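Local coordinates for melanin biosynthesis protein TyrA, putative (Shewanella oneidensis, PDB 2IIZ), which binds heme b and is probably a peroxidase of the dye-decolorizing (DyP-type) family, at residues V44-Y47 with I48-T52; K158-H161 with R162-V165. All coordinates share one frame; numbering follows the deposited sequence.

Contact 1: residues V44-Y47 with I48-T52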
loop_
_atom_site.group_PDB
_atom_site.type_symbol
_atom_site.label_atom_id
_atom_site.label_comp_id
_atom_site.label_asym_id
_atom_site.label_seq_id
_atom_site.Cartn_x
_atom_site.Cartn_y
_atom_site.Cartn_z
ATOM N N VAL A 44 -13.465 -15.873 12.485
ATOM C CA VAL A 44 -12.939 -14.920 11.506
ATOM C C VAL A 44 -13.913 -14.715 10.362
ATOM O O VAL A 44 -14.174 -13.580 9.950
ATOM C CB VAL A 44 -11.565 -15.363 10.951
ATOM C CG1 VAL A 44 -11.143 -14.495 9.783
ATOM C CG2 VAL A 44 -10.498 -15.304 12.056
ATOM N N ALA A 45 -14.445 -15.818 9.858
ATOM C CA ALA A 45 -15.469 -15.779 8.815
ATOM C C ALA A 45 -16.683 -14.949 9.241
ATOM O O ALA A 45 -17.215 -14.140 8.484
ATOM C CB ALA A 45 -15.905 -17.185 8.494
ATOM N N GLN A 46 -17.108 -15.169 10.468
ATOM C CA GLN A 46 -18.249 -14.479 11.035
ATOM C C GLN A 46 -17.995 -12.989 11.151
ATOM O O GLN A 46 -18.827 -12.179 10.759
ATOM C CB GLN A 46 -18.490 -15.029 12.423
ATOM C CG GLN A 46 -19.744 -14.531 13.102
ATOM C CD GLN A 46 -19.853 -15.092 14.496
ATOM O OE1 GLN A 46 -20.775 -15.849 14.799
ATOM N NE2 GLN A 46 -18.896 -14.724 15.363
ATOM N N TYR A 47 -16.835 -12.648 11.705
ATOM C CA TYR A 47 -16.419 -11.268 11.914
ATOM C C TYR A 47 -16.443 -10.531 10.587
ATOM O O TYR A 47 -17.040 -9.467 10.485
ATOM C CB TYR A 47 -15.023 -11.293 12.541
ATOM C CG TYR A 47 -14.287 -9.990 12.731
ATOM C CD1 TYR A 47 -14.798 -8.963 13.516
ATOM C CD2 TYR A 47 -13.038 -9.799 12.128
ATOM C CE1 TYR A 47 -14.078 -7.764 13.678
ATOM C CE2 TYR A 47 -12.325 -8.625 12.280
ATOM C CZ TYR A 47 -12.835 -7.611 13.048
ATOM O OH TYR A 47 -12.078 -6.456 13.167
ATOM N N ILE A 48 -15.802 -11.118 9.579
ATOM C CA ILE A 48 -15.778 -10.560 8.227
ATOM C C ILE A 48 -17.171 -10.279 7.653
ATOM O O ILE A 48 -17.382 -9.290 6.937
ATOM C CB ILE A 48 -14.997 -11.488 7.258
ATOM C CG1 ILE A 48 -13.507 -11.414 7.573
ATOM C CG2 ILE A 48 -15.213 -11.070 5.796
ATOM C CD1 ILE A 48 -12.629 -12.395 6.787
ATOM N N TYR A 49 -18.110 -11.157 7.969
ATOM C CA TYR A 49 -19.510 -11.003 7.548
ATOM C C TYR A 49 -20.126 -9.829 8.273
ATOM O O TYR A 49 -20.634 -8.901 7.663
ATOM C CB TYR A 49 -20.255 -12.293 7.885
ATOM C CG TYR A 49 -21.651 -12.461 7.357
ATOM C CD1 TYR A 49 -22.752 -12.006 8.074
ATOM C CD2 TYR A 49 -21.877 -13.105 6.140
ATOM C CE1 TYR A 49 -24.057 -12.181 7.581
ATOM C CE2 TYR A 49 -23.172 -13.287 5.639
ATOM C CZ TYR A 49 -24.252 -12.824 6.362
ATOM O OH TYR A 49 -25.516 -13.010 5.848
ATOM N N GLU A 50 -20.066 -9.883 9.594
ATOM C CA GLU A 50 -20.586 -8.829 10.462
ATOM C C GLU A 50 -20.077 -7.415 10.100
ATOM O O GLU A 50 -20.792 -6.420 10.298
ATOM C CB GLU A 50 -20.237 -9.171 11.923
ATOM C CG GLU A 50 -21.019 -10.409 12.442
ATOM C CD GLU A 50 -20.604 -10.891 13.839
ATOM O OE1 GLU A 50 -19.488 -10.568 14.317
ATOM O OE2 GLU A 50 -21.416 -11.608 14.467
ATOM N N LEU A 51 -18.850 -7.342 9.575
ATOM C CA LEU A 51 -18.194 -6.066 9.235
ATOM C C LEU A 51 -18.783 -5.374 8.006
ATOM O O LEU A 51 -18.594 -4.152 7.816
ATOM C CB LEU A 51 -16.694 -6.289 8.997
ATOM C CG LEU A 51 -15.842 -6.582 10.228
ATOM C CD1 LEU A 51 -14.456 -6.964 9.807
ATOM C CD2 LEU A 51 -15.784 -5.379 11.106
ATOM N N THR A 52 -19.482 -6.157 7.185
ATOM C CA THR A 52 -20.231 -5.623 6.063
ATOM C C THR A 52 -21.253 -4.583 6.555
ATOM O O THR A 52 -21.323 -3.461 6.042
ATOM C CB THR A 52 -20.874 -6.772 5.244
ATOM O OG1 THR A 52 -19.822 -7.492 4.562
ATOM C CG2 THR A 52 -21.818 -6.223 4.177
HETATM O O HOH W 1 -17.633 -12.146 15.892
#
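E50 N and Q46 O form one of four backbone bonds that set one turn of helix 34-54 upon the next. It is 2.9 Å long and almost straight (178°), and I48 N reaches V44 O at 3.0 Å, nearly as straight; the bonds from Y49 N to A45 O and from L51 N to Y47 O are more bent.

The main apolar contact is a CH-pi pair. With CG of Y47 anti to the backbone N (chi1 174°), the ring lies where CD1 of L51 can sit over the middle of one face, 3.7 Å from the ring centroid, while CD2 of L51 touches CE1 of Y47. On the buried side, V44 CG1 meets I48 CD1 at 3.9 Å; these branched side chains suit the face turned to V64 of strand 61-67. Y47 itself packs on E121 and M125 of helix 112-125. With the ring gone, as in an alanine here, the L51 methyls would probably lose the face they pack on, and M125 part of its contact.

The amide of Q46 and the carboxylate of E50 are nearly parallel, 11° apart, and a water joins them, donating to E50 OE1 at 2.9 Å and accepting a weak bond from Q46 NE2. The chemistry thus grades round the helix: V44, I48 and L51 are buried against the fold, the Y47 ring is partly exposed beside helix 112-125, and Q46 and E50 share a water on the more exposed side.

Contact 2: residues K158-H161 with R162-V165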
loop_
_atom_site.group_PDB
_atom_site.type_symbol
_atom_site.label_atom_id
_atom_site.label_comp_id
_atom_site.label_asym_id
_atom_site.label_seq_id
_atom_site.Cartn_x
_atom_site.Cartn_y
_atom_site.Cartn_z
ATOM N N LYS A 158 -23.532 -9.841 -14.092
ATOM C CA LYS A 158 -24.126 -8.668 -13.476
ATOM C C LYS A 158 -25.286 -9.080 -12.590
ATOM O O LYS A 158 -25.924 -10.095 -12.820
ATOM C CB LYS A 158 -24.591 -7.694 -14.560
ATOM C CG LYS A 158 -23.484 -7.232 -15.548
ATOM C CD LYS A 158 -22.563 -6.170 -14.946
ATOM C CE LYS A 158 -21.648 -5.514 -16.014
ATOM N NZ LYS A 158 -20.228 -6.003 -16.007
ATOM N N GLY A 159 -25.556 -8.281 -11.569
ATOM C CA GLY A 159 -26.648 -8.559 -10.650
ATOM C C GLY A 159 -26.684 -10.012 -10.207
ATOM O O GLY A 159 -25.687 -10.570 -9.763
ATOM N N ARG A 160 -27.847 -10.621 -10.337
ATOM C CA ARG A 160 -28.075 -11.972 -9.842
ATOM C C ARG A 160 -27.357 -13.031 -10.641
ATOM O O ARG A 160 -27.154 -14.133 -10.143
ATOM C CB ARG A 160 -29.580 -12.296 -9.828
ATOM C CG ARG A 160 -30.256 -11.863 -8.544
ATOM C CD ARG A 160 -29.929 -12.831 -7.411
ATOM N NE ARG A 160 -29.332 -12.163 -6.258
ATOM C CZ ARG A 160 -28.901 -12.789 -5.162
ATOM N NH1 ARG A 160 -28.998 -14.115 -5.054
ATOM N NH2 ARG A 160 -28.368 -12.085 -4.162
ATOM N N HIS A 161 -26.977 -12.713 -11.874
ATOM C CA HIS A 161 -26.159 -13.639 -12.654
ATOM C C HIS A 161 -24.843 -13.950 -11.948
ATOM O O HIS A 161 -24.350 -15.062 -12.038
ATOM C CB HIS A 161 -25.889 -13.113 -14.061
ATOM C CG HIS A 161 -25.471 -14.183 -15.018
ATOM N ND1 HIS A 161 -26.261 -15.286 -15.283
ATOM C CD2 HIS A 161 -24.353 -14.324 -15.770
ATOM C CE1 HIS A 161 -25.643 -16.062 -16.157
ATOM N NE2 HIS A 161 -24.485 -15.502 -16.470
ATOM N N ARG A 162 -24.276 -12.971 -11.246
ATOM C CA ARG A 162 -23.057 -13.188 -10.446
ATOM C C ARG A 162 -23.198 -14.387 -9.522
ATOM O O ARG A 162 -22.333 -15.248 -9.460
ATOM C CB ARG A 162 -22.761 -11.979 -9.573
ATOM C CG ARG A 162 -22.578 -10.689 -10.337
ATOM C CD ARG A 162 -22.609 -9.500 -9.397
ATOM N NE ARG A 162 -21.299 -9.234 -8.825
ATOM C CZ ARG A 162 -20.309 -8.608 -9.461
ATOM N NH1 ARG A 162 -20.458 -8.172 -10.711
ATOM N NH2 ARG A 162 -19.148 -8.412 -8.842
ATOM N N GLN A 163 -24.300 -14.440 -8.798
ATOM C CA GLN A 163 -24.513 -15.542 -7.884
ATOM C C GLN A 163 -24.570 -16.861 -8.681
ATOM O O GLN A 163 -23.925 -17.849 -8.327
ATOM C CB GLN A 163 -25.772 -15.296 -7.029
ATOM C CG GLN A 163 -25.532 -14.385 -5.780
ATOM C CD GLN A 163 -25.223 -12.919 -6.123
ATOM O OE1 GLN A 163 -25.490 -12.470 -7.234
ATOM N NE2 GLN A 163 -24.661 -12.173 -5.159
ATOM N N GLU A 164 -25.338 -16.844 -9.765
ATOM C CA GLU A 164 -25.509 -17.997 -10.662
ATOM C C GLU A 164 -24.153 -18.561 -11.132
ATOM O O GLU A 164 -23.945 -19.778 -11.165
ATOM C CB GLU A 164 -26.348 -17.560 -11.873
ATOM C CG GLU A 164 -26.895 -18.690 -12.742
ATOM C CD GLU A 164 -28.222 -19.231 -12.266
ATOM O OE1 GLU A 164 -28.824 -18.635 -11.341
ATOM O OE2 GLU A 164 -28.661 -20.261 -12.827
ATOM N N VAL A 165 -23.237 -17.666 -11.492
ATOM C CA VAL A 165 -21.919 -18.064 -12.012
ATOM C C VAL A 165 -20.985 -18.485 -10.886
ATOM O O VAL A 165 -20.297 -19.487 -11.002
ATOM C CB VAL A 165 -21.255 -16.924 -12.821
ATOM C CG1 VAL A 165 -19.800 -17.265 -13.190
ATOM C CG2 VAL A 165 -22.045 -16.650 -14.076
#
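R160 and Q163 stack their flat ends: guanidinium and amide planes are 11° apart, and CG of Q163 lies over one guanidinium face, offset toward its rim, with NH1 of R160 3.6 Å away. Bends at chi2 and chi3 fold the arginine back over the glutamine, whose own chain bends at chi2 to meet it. R160 is exposed, and Q163, partly exposed, also touches E10 and C15, so long polar chains with aliphatic stems suit the place.

The imidazole of H161 lies against V165, one turn on. Its CG stands anti to the backbone N (chi1 -161°), which brings V165 CG2 over one ring face, 3.9 Å from the centroid and 29° off the normal. NE2 of H161 is hydrogen-bonded to E240 OE1 on strand 238-249, which would limit the ring's rotation while the compact valine methyl covers it.

R162 lays its CG 3.2 Å from G159 O; its NE is hydrogen-bonded to C15 O in the N-terminal part of the chain, with weak bonds from NH2 to A16 O and NH1 to P157 O. K158 NZ bonds to the carbonyls of T154 and N156. G159 has a positive phi, which favours glycine.

R162 N bonds to G159 O (i to i+3), then E164 N to R160 O and V165 N to H161 O (i to i+4), as in a helix's first turn, here that of helix 160-166, which follows the heme-binding residues G153, T154 and E155 in the C-terminal DyP-type region.

Both contacts are local ones between side chains close in sequence: contact 1 within a long helix, contact 2 where a loop runs into a short one. They belong to different parts of the protein, contact 1 to the N-terminal DyP-type region and contact 2 to the C-terminal one. Their centres are 22 Å apart and their nearest atoms about 10 Å, so they do not touch. Contact 2 is the one near the cofactor, the side chain of K158 lying about 7 Å from the heme and about 6 Å from that of T154. Contact 1 is away from the heme site; Y47 has a side chain about 4 Å from a bound sodium ion. Strands 61-67 and 238-249, which they respectively touch, belong to the same antiparallel sheet.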